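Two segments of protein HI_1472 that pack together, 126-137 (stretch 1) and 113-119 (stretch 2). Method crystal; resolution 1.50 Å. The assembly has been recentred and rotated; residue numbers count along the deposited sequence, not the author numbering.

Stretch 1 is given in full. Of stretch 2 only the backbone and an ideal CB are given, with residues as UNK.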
# COMPACT_ATOMS: atom_id res chain seq x y z
N ASN A 126 9.41 -0.34 10.54
CA ASN A 126 9.86 -1.64 9.94
C ASN A 126 9.81 -2.71 10.96
O ASN A 126 10.73 -2.85 11.81
CB ASN A 126 11.35 -1.51 9.46
CG ASN A 126 11.55 -0.41 8.41
OD1 ASN A 126 12.38 0.53 8.58
ND2 ASN A 126 10.75 -0.44 7.37
N PRO A 127 8.69 -3.44 11.01
CA PRO A 127 8.43 -4.45 12.09
C PRO A 127 9.14 -5.76 11.82
O PRO A 127 9.61 -5.99 10.68
CB PRO A 127 6.95 -4.69 12.05
CG PRO A 127 6.57 -4.36 10.57
CD PRO A 127 7.55 -3.29 10.06
N THR A 128 9.29 -6.56 12.86
CA THR A 128 9.68 -7.98 12.82
C THR A 128 8.38 -8.75 13.19
O THR A 128 7.79 -8.59 14.29
CB THR A 128 10.77 -8.27 13.90
OG1 THR A 128 11.90 -7.46 13.62
CG2 THR A 128 11.13 -9.72 13.96
N LEU A 129 7.95 -9.61 12.27
CA LEU A 129 6.68 -10.27 12.35
C LEU A 129 6.86 -11.77 12.19
O LEU A 129 7.51 -12.23 11.25
CB LEU A 129 5.74 -9.78 11.26
CG LEU A 129 5.48 -8.29 11.26
CD1 LEU A 129 4.82 -7.99 9.90
CD2 LEU A 129 4.59 -7.83 12.43
N THR A 130 6.29 -12.51 13.12
CA THR A 130 6.46 -13.94 13.08
C THR A 130 5.49 -14.61 12.08
O THR A 130 5.74 -15.76 11.67
CB THR A 130 6.30 -14.62 14.48
OG1 THR A 130 4.99 -14.39 14.94
CG2 THR A 130 7.35 -14.12 15.48
N ASP A 131 4.41 -13.87 11.62
CA ASP A 131 3.50 -14.38 10.65
C ASP A 131 2.97 -13.20 9.86
O ASP A 131 1.76 -12.81 10.02
CB ASP A 131 2.32 -15.01 11.34
CG ASP A 131 1.35 -15.85 10.36
OD1 ASP A 131 1.45 -15.67 9.10
OD2 ASP A 131 0.58 -16.71 10.77
N GLU A 132 3.84 -12.68 8.99
CA GLU A 132 3.51 -11.45 8.21
C GLU A 132 2.30 -11.63 7.27
O GLU A 132 1.45 -10.72 7.13
CB GLU A 132 4.79 -10.94 7.55
CG GLU A 132 5.30 -11.91 6.39
CD GLU A 132 6.34 -11.30 5.47
OE1 GLU A 132 6.91 -10.25 5.77
OE2 GLU A 132 6.49 -11.96 4.35
N ASP A 133 2.14 -12.85 6.74
CA ASP A 133 0.98 -13.09 5.94
C ASP A 133 -0.37 -12.88 6.71
O ASP A 133 -1.28 -12.15 6.24
CB ASP A 133 1.10 -14.49 5.23
CG ASP A 133 0.05 -14.69 4.11
OD1 ASP A 133 -0.21 -13.74 3.25
OD2 ASP A 133 -0.52 -15.78 3.99
N LYS A 134 -0.42 -13.45 7.92
CA LYS A 134 -1.60 -13.34 8.74
C LYS A 134 -1.77 -11.83 9.22
O LYS A 134 -2.86 -11.28 9.20
CB LYS A 134 -1.48 -14.28 10.00
CG LYS A 134 -2.79 -14.18 10.87
CD LYS A 134 -2.64 -15.32 11.99
CE LYS A 134 -3.61 -15.22 13.13
NZ LYS A 134 -4.94 -15.13 12.55
N ALA A 135 -0.69 -11.24 9.61
CA ALA A 135 -0.70 -9.93 10.19
C ALA A 135 -1.21 -8.97 9.14
O ALA A 135 -2.01 -8.08 9.47
CB ALA A 135 0.73 -9.54 10.64
N TYR A 136 -0.68 -9.06 7.92
CA TYR A 136 -1.19 -8.16 6.85
C TYR A 136 -2.59 -8.49 6.32
O TYR A 136 -3.44 -7.60 5.95
CB TYR A 136 -0.17 -7.97 5.67
CG TYR A 136 1.06 -7.14 6.14
CD1 TYR A 136 0.85 -5.77 6.53
CD2 TYR A 136 2.40 -7.64 6.13
CE1 TYR A 136 1.97 -4.98 6.92
CE2 TYR A 136 3.49 -6.82 6.51
CZ TYR A 136 3.24 -5.49 6.88
OH TYR A 136 4.26 -4.71 7.31
N ASN A 137 -2.91 -9.79 6.22
CA ASN A 137 -4.26 -10.15 5.86
C ASN A 137 -5.32 -9.61 6.87
O ASN A 137 -6.29 -8.94 6.53
CB ASN A 137 -4.39 -11.66 5.79
CG ASN A 137 -3.65 -12.23 4.55
OD1 ASN A 137 -3.35 -11.46 3.64
ND2 ASN A 137 -3.39 -13.55 4.53
N UNK A 113 -2.31 1.05 10.65
CA UNK A 113 -1.12 0.32 10.24
C UNK A 113 -1.48 -0.67 9.13
O UNK A 113 -0.53 -1.17 8.51
CB UNK A 113 -0.49 -0.41 11.43
N UNK A 114 -2.78 -1.05 8.96
CA UNK A 114 -3.13 -2.16 8.04
C UNK A 114 -2.36 -3.47 8.39
O UNK A 114 -2.14 -4.38 7.51
CB UNK A 114 -2.82 -1.75 6.60
N UNK A 115 -1.99 -3.61 9.64
CA UNK A 115 -1.34 -4.81 10.14
C UNK A 115 -1.80 -5.14 11.58
O UNK A 115 -2.00 -4.26 12.47
CB UNK A 115 0.18 -4.63 10.09
N UNK A 116 -1.95 -6.41 11.87
CA UNK A 116 -2.08 -6.82 13.29
C UNK A 116 -0.64 -7.15 13.73
O UNK A 116 0.21 -6.26 13.85
CB UNK A 116 -3.03 -8.01 13.48
N UNK A 117 -0.35 -8.40 13.95
CA UNK A 117 0.98 -8.79 14.36
C UNK A 117 1.26 -8.49 15.83
O UNK A 117 0.38 -8.02 16.58
CB UNK A 117 2.01 -8.08 13.48
N UNK A 118 2.51 -8.73 16.18
CA UNK A 118 3.05 -8.50 17.53
C UNK A 118 2.71 -7.04 18.00
O UNK A 118 3.05 -6.03 17.33
CB UNK A 118 4.56 -8.73 17.54
N UNK A 119 2.05 -6.92 19.15
CA UNK A 119 1.84 -5.61 19.80
C UNK A 119 3.01 -4.68 19.99
O UNK A 119 2.86 -3.46 19.79
CB UNK A 119 1.25 -5.86 21.19

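Position 113 lies at the margin of the contact. Its CA-to-CB bond points sideways, and nothing of stretch 1 comes within 5.5 Å of the ideal CB, so the neighbouring stretch hardly restricts the choice. The residue is Ser113, whose OG turns back on its own loop and donates to the backbone O of position 115 at 2.9 Å.

At position 114 the backbone angles, 55/27, fall in the left-handed region, which glycine and asparagine enter most readily but other residues can adopt at some cost. The ideal CB stands 5.4 Å from Tyr136 CD1, so stretch 1 leaves room for many side chains. The deposited residue is Leu114; its CA-to-CB bond is sideways and the end of the side chain leads away. Its closest contact is through the backbone, where the carbonyl O lies 3.4 Å from Tyr136 CD1, at the edge of the ring.

Position 115 is extended, with its ideal CB 3.7 Å from Tyr136 CE1. Beyond it runs a channel flanked by the Tyr136 ring, the end of Leu129 and the ring of Pro127. A long chain with a slender aliphatic stem would suit: methionine, lysine or arginine, the last adding a flat end that can lie against a proline. It is Arg115. Its CB packs 3.6 Å from Tyr136 CE1, its CD lies 4.3 Å from Leu129 CD2, and one face of the guanidinium is covered by Pro127, with CG 3.3 Å from CZ. The CA also makes a CA-H...O contact with Ala135 O, at 3.4 Å.

At position 116 the backbone N points at the carbonyl of Ala135, a bond any residue but proline could make. The ideal CB is 4.1 Å from that same oxygen, so a small side chain with a hydroxyl, serine or threonine, would fit well. Thr116 fills it: N donates to Ala135 O at 2.9 Å, nearly straight at 167°, while OG1 lies 3.4 Å from Ala135 O, at best a weak bond.

Position 117 is the most restrictive. Its phi/psi of 77/-174 would jam a CB against the preceding carbonyl O, which by itself calls for glycine. Stretch 1 adds a second reason, since an ideal CB would sit 2.8 Å from Leu129 CD2, a clash, and 3.4 Å from Ala135 CB. Gly117 lets the backbone pass close, with its N 3.7 Å from Ala135 CB.

At position 118 CA-to-CB points toward stretch 1, where the N and hydroxyl of Thr130 can both donate. An acceptor on a moderately long arm is wanted; glutamate or glutamine could reach, but a carboxylate offers two acceptor oxygens. Glu118 uses both: OE1 accepts from Thr130 N at 3.2 Å and OE2 from Thr130 OG1 at 2.6 Å. A water donates to OE1 at 2.8 Å and accepts from Asp131 N at 3.0 Å, extending the link along the chain.

Position 119 is out of reach of stretch 1, which sets no preference; it is Val119.

Stretch 2 113-119: SLRTGEV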
# COMPACT_ATOMS: atom_id res chain seq x y z
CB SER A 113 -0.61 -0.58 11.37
OG SER A 113 -1.59 -1.51 11.73
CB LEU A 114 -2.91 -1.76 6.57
CG LEU A 114 -3.66 -0.47 6.21
CD1 LEU A 114 -3.40 -0.20 4.69
CD2 LEU A 114 -5.14 -0.54 6.50
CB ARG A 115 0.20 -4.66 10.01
CG ARG A 115 1.02 -4.11 11.11
CD ARG A 115 2.50 -4.46 10.90
NE ARG A 115 3.30 -3.69 11.82
CZ ARG A 115 3.92 -2.59 11.50
NH1 ARG A 115 3.86 -2.03 10.28
NH2 ARG A 115 4.56 -1.98 12.43
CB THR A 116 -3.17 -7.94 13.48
OG1 THR A 116 -2.86 -9.03 12.62
CG2 THR A 116 -4.55 -7.44 13.17
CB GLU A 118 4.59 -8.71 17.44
CG GLU A 118 5.17 -10.19 17.44
CD GLU A 118 4.83 -11.06 16.25
OE1 GLU A 118 4.65 -10.55 15.11
OE2 GLU A 118 4.78 -12.30 16.47
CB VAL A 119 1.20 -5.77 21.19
CG1 VAL A 119 -0.26 -5.38 21.18
CG2 VAL A 119 1.47 -7.20 21.82
O HOH W 1 3.15 -11.42 12.89
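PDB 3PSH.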